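Local atomic coordinates of UPF0237 protein SP_0238 (Streptococcus pneumoniae, PDB entry 1ZPV), a protein that is of unknown function but forms a homodimer of ACT-domain subunits, a fold that in many relatives serves as a small-molecule-binding regulatory module. Residues N64-F69 with V75-Q80. Sequence-based numbering, arbitrary orientation.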
ATOM      1  N   ASN C  64      16.893   8.244 -14.173  1.00 18.27           N
ATOM      2  CA  ASN C  64      18.245   8.411 -13.643  1.00 19.32           C
ATOM      3  C   ASN C  64      18.369   9.630 -12.748  1.00 18.08           C
ATOM      4  O   ASN C  64      18.984   9.561 -11.685  1.00 17.70           O
ATOM      5  CB  ASN C  64      19.286   8.504 -14.769  1.00 18.49           C
ATOM      6  CG  ASN C  64      19.714   7.113 -15.278  1.00 23.84           C
ATOM      7  OD1 ASN C  64      19.276   6.087 -14.763  1.00 24.78           O
ATOM      8  ND2 ASN C  64      20.546   7.094 -16.306  1.00 27.25           N
ATOM      9  N   GLU C  65      17.825  10.745 -13.209  1.00 17.68           N
ATOM     10  CA  GLU C  65      17.906  12.009 -12.467  1.00 18.19           C
ATOM     11  C   GLU C  65      17.167  11.958 -11.120  1.00 18.15           C
ATOM     12  O   GLU C  65      17.702  12.433 -10.099  1.00 18.74           O
ATOM     13  CB  GLU C  65      17.393  13.144 -13.337  1.00 18.64           C
ATOM     14  CG  GLU C  65      17.422  14.490 -12.685  1.00 22.43           C
ATOM     15  CD  GLU C  65      18.793  15.162 -12.735  1.00 23.60           C
ATOM     16  OE1 GLU C  65      19.815  14.532 -13.123  1.00 24.85           O
ATOM     17  OE2 GLU C  65      18.813  16.349 -12.381  1.00 27.57           O
ATOM     18  N   PHE C  66      15.975  11.357 -11.096  1.00 17.49           N
ATOM     19  CA  PHE C  66      15.241  11.211  -9.836  1.00 18.94           C
ATOM     20  C   PHE C  66      15.932  10.266  -8.837  1.00 18.71           C
ATOM     21  O   PHE C  66      15.983  10.553  -7.646  1.00 18.61           O
ATOM     22  CB  PHE C  66      13.776  10.818 -10.102  1.00 18.85           C
ATOM     23  CG  PHE C  66      12.875  12.011 -10.370  1.00 18.36           C
ATOM     24  CD1 PHE C  66      12.256  12.184 -11.596  1.00 20.65           C
ATOM     25  CD2 PHE C  66      12.649  12.954  -9.387  1.00 16.34           C
ATOM     26  CE1 PHE C  66      11.384  13.297 -11.810  1.00 20.25           C
ATOM     27  CE2 PHE C  66      11.817  14.054  -9.590  1.00 20.73           C
ATOM     28  CZ  PHE C  66      11.189  14.239 -10.788  1.00 20.47           C
ATOM     29  N   GLU C  67      16.495   9.185  -9.338  1.00 19.56           N
ATOM     30  CA  GLU C  67      17.225   8.247  -8.489  1.00 21.85           C
ATOM     31  C   GLU C  67      18.478   8.927  -7.925  1.00 21.71           C
ATOM     32  O   GLU C  67      18.800   8.802  -6.738  1.00 22.59           O
ATOM     33  CB  GLU C  67      17.547   6.969  -9.275  1.00 23.49           C
ATOM     34  CG  GLU C  67      18.545   6.042  -8.578  1.00 27.22           C
ATOM     35  CD  GLU C  67      18.708   4.729  -9.310  1.00 37.39           C
ATOM     36  OE1 GLU C  67      19.306   4.704 -10.425  1.00 41.84           O
ATOM     37  OE2 GLU C  67      18.247   3.705  -8.755  1.00 40.61           O
ATOM     38  N   ALA C  68      19.186   9.667  -8.763  1.00 21.91           N
ATOM     39  CA  ALA C  68      20.367  10.384  -8.298  1.00 21.51           C
ATOM     40  C   ALA C  68      20.003  11.454  -7.257  1.00 21.69           C
ATOM     41  O   ALA C  68      20.700  11.585  -6.232  1.00 21.23           O
ATOM     42  CB  ALA C  68      21.125  11.009  -9.471  1.00 22.19           C
ATOM     43  N   PHE C  69      18.938  12.227  -7.522  1.00 20.28           N
ATOM     44  CA  PHE C  69      18.482  13.231  -6.570  1.00 20.00           C
ATOM     45  C   PHE C  69      18.002  12.593  -5.260  1.00 19.38           C
ATOM     46  O   PHE C  69      18.351  13.057  -4.160  1.00 18.13           O
ATOM     47  CB  PHE C  69      17.369  14.119  -7.139  1.00 20.69           C
ATOM     48  CG  PHE C  69      16.850  15.122  -6.130  1.00 20.71           C
ATOM     49  CD1 PHE C  69      17.608  16.228  -5.788  1.00 23.18           C
ATOM     50  CD2 PHE C  69      15.628  14.904  -5.473  1.00 23.05           C
ATOM     51  CE1 PHE C  69      17.161  17.136  -4.808  1.00 23.94           C
ATOM     52  CE2 PHE C  69      15.151  15.803  -4.520  1.00 22.78           C
ATOM     53  CZ  PHE C  69      15.928  16.929  -4.175  1.00 21.29           C
ATOM     54  N   VAL C  75      16.571   8.757   0.039  1.00 20.45           N
ATOM     55  CA  VAL C  75      15.250   8.218  -0.290  1.00 20.40           C
ATOM     56  C   VAL C  75      15.286   7.537  -1.660  1.00 20.64           C
ATOM     57  O   VAL C  75      16.141   7.835  -2.515  1.00 21.04           O
ATOM     58  CB  VAL C  75      14.103   9.308  -0.277  1.00 20.76           C
ATOM     59  CG1 VAL C  75      13.961   9.975   1.096  1.00 20.40           C
ATOM     60  CG2 VAL C  75      14.266  10.362  -1.403  1.00 19.50           C
ATOM     61  N   LYS C  76      14.359   6.624  -1.868  1.00 19.72           N
ATOM     62  CA  LYS C  76      14.300   5.931  -3.135  1.00 19.86           C
ATOM     63  C   LYS C  76      13.186   6.569  -3.939  1.00 19.82           C
ATOM     64  O   LYS C  76      12.047   6.608  -3.477  1.00 18.80           O
ATOM     65  CB  LYS C  76      14.039   4.464  -2.886  1.00 21.03           C
ATOM     66  CG  LYS C  76      14.269   3.570  -4.107  1.00 26.10           C
ATOM     67  CD  LYS C  76      15.758   3.402  -4.420  1.00 30.18           C
ATOM     68  CE  LYS C  76      15.932   2.727  -5.767  1.00 34.24           C
ATOM     69  NZ  LYS C  76      14.919   1.636  -5.898  1.00 37.64           N
ATOM     70  N   ILE C  77      13.504   7.091  -5.121  1.00 18.67           N
ATOM     71  CA  ILE C  77      12.459   7.718  -5.940  1.00 19.66           C
ATOM     72  C   ILE C  77      12.221   6.913  -7.218  1.00 20.32           C
ATOM     73  O   ILE C  77      13.150   6.683  -7.967  1.00 20.57           O
ATOM     74  CB  ILE C  77      12.784   9.162  -6.299  1.00 18.69           C
ATOM     75  CG1 ILE C  77      13.006   9.976  -5.022  1.00 17.87           C
ATOM     76  CG2 ILE C  77      11.614   9.769  -7.183  1.00 18.33           C
ATOM     77  CD1 ILE C  77      13.519  11.426  -5.211  1.00 16.53           C
ATOM     78  N   ASN C  78      10.973   6.541  -7.474  1.00 20.88           N
ATOM     79  CA  ASN C  78      10.644   5.787  -8.678  1.00 21.04           C
ATOM     80  C   ASN C  78       9.768   6.689  -9.553  1.00 20.86           C
ATOM     81  O   ASN C  78       8.945   7.473  -9.026  1.00 20.98           O
ATOM     82  CB  ASN C  78       9.958   4.455  -8.302  1.00 22.18           C
ATOM     83  CG  ASN C  78      10.966   3.362  -7.820  1.00 28.39           C
ATOM     84  OD1 ASN C  78      11.300   2.426  -8.568  1.00 33.73           O
ATOM     85  ND2 ASN C  78      11.439   3.479  -6.586  1.00 30.57           N
ATOM     86  N   ILE C  79       9.965   6.654 -10.863  1.00 18.59           N
ATOM     87  CA  ILE C  79       9.022   7.356 -11.764  1.00 19.24           C
ATOM     88  C   ILE C  79       8.523   6.393 -12.844  1.00 20.10           C
ATOM     89  O   ILE C  79       9.315   5.610 -13.402  1.00 20.65           O
ATOM     90  CB  ILE C  79       9.618   8.683 -12.346  1.00 19.06           C
ATOM     91  CG1 ILE C  79       8.598   9.425 -13.243  1.00 18.62           C
ATOM     92  CG2 ILE C  79      10.994   8.446 -13.023  1.00 20.96           C
ATOM     93  CD1 ILE C  79       9.040  10.854 -13.629  1.00 20.53           C
ATOM     94  N   GLN C  80       7.217   6.446 -13.130  1.00 19.83           N
ATOM     95  CA  GLN C  80       6.594   5.554 -14.089  1.00 19.61           C
ATOM     96  C   GLN C  80       5.778   6.419 -15.055  1.00 19.50           C
ATOM     97  O   GLN C  80       4.909   7.161 -14.600  1.00 19.50           O
ATOM     98  CB  GLN C  80       5.669   4.598 -13.319  1.00 20.18           C
ATOM     99  CG  GLN C  80       4.810   3.684 -14.162  1.00 24.80           C
ATOM    100  CD  GLN C  80       5.645   2.721 -14.990  1.00 30.70           C
ATOM    101  OE1 GLN C  80       6.297   1.824 -14.451  1.00 31.88           O
ATOM    102  NE2 GLN C  80       5.639   2.918 -16.310  1.00 30.71           N
TER
HETATM  103  O   HOH W   1      16.381   7.397  -5.251  1.00 26.22           O
HETATM  104  O   HOH W   2      14.966   4.460  -8.092  1.00 47.10           O
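F66 and I77 carry the contact between helix 59-72 and strand 75-81, outermost in the subunit's own sheet; the segments run antiparallel at 166° with their axes 7.0 Å apart. The two side chains meet at a slant. I77 CG2 lies 3.8 Å from F66 CB and reaches along to CG and CD2 of the ring, while on the same side of the ring I79 CD1 comes obliquely to the CD1 and CE1 atoms, 3.8 Å from F66 CE1. With CG1 of I77 anti to its carbonyl carbon (chi1 -57°), that same branch carries CD1 up to the helix backbone, 3.6 Å from F66 O, and to the edge of the F69 ring at CD2. I8 of the neighbouring strand 4-12 touches both F66 and I77, placing the contact between the helices and sheet of the ACT fold.

On the flank, the extended E67 and the bent K76 lie side by side, pointing the same way, with E67 OE2 3.9 Å from K76 CE. E67 OE2 stays 4.8 Å from K76 NZ, so any attraction is probably modest. One water donates to E67 O and V75 O and accepts from I77 N at 2.9 Å. A second donates to I77 O and weakly to E67 OE2. With no direct hydrogen bond across, helix and strand are joined by apolar packing inside and water bridges along the flank.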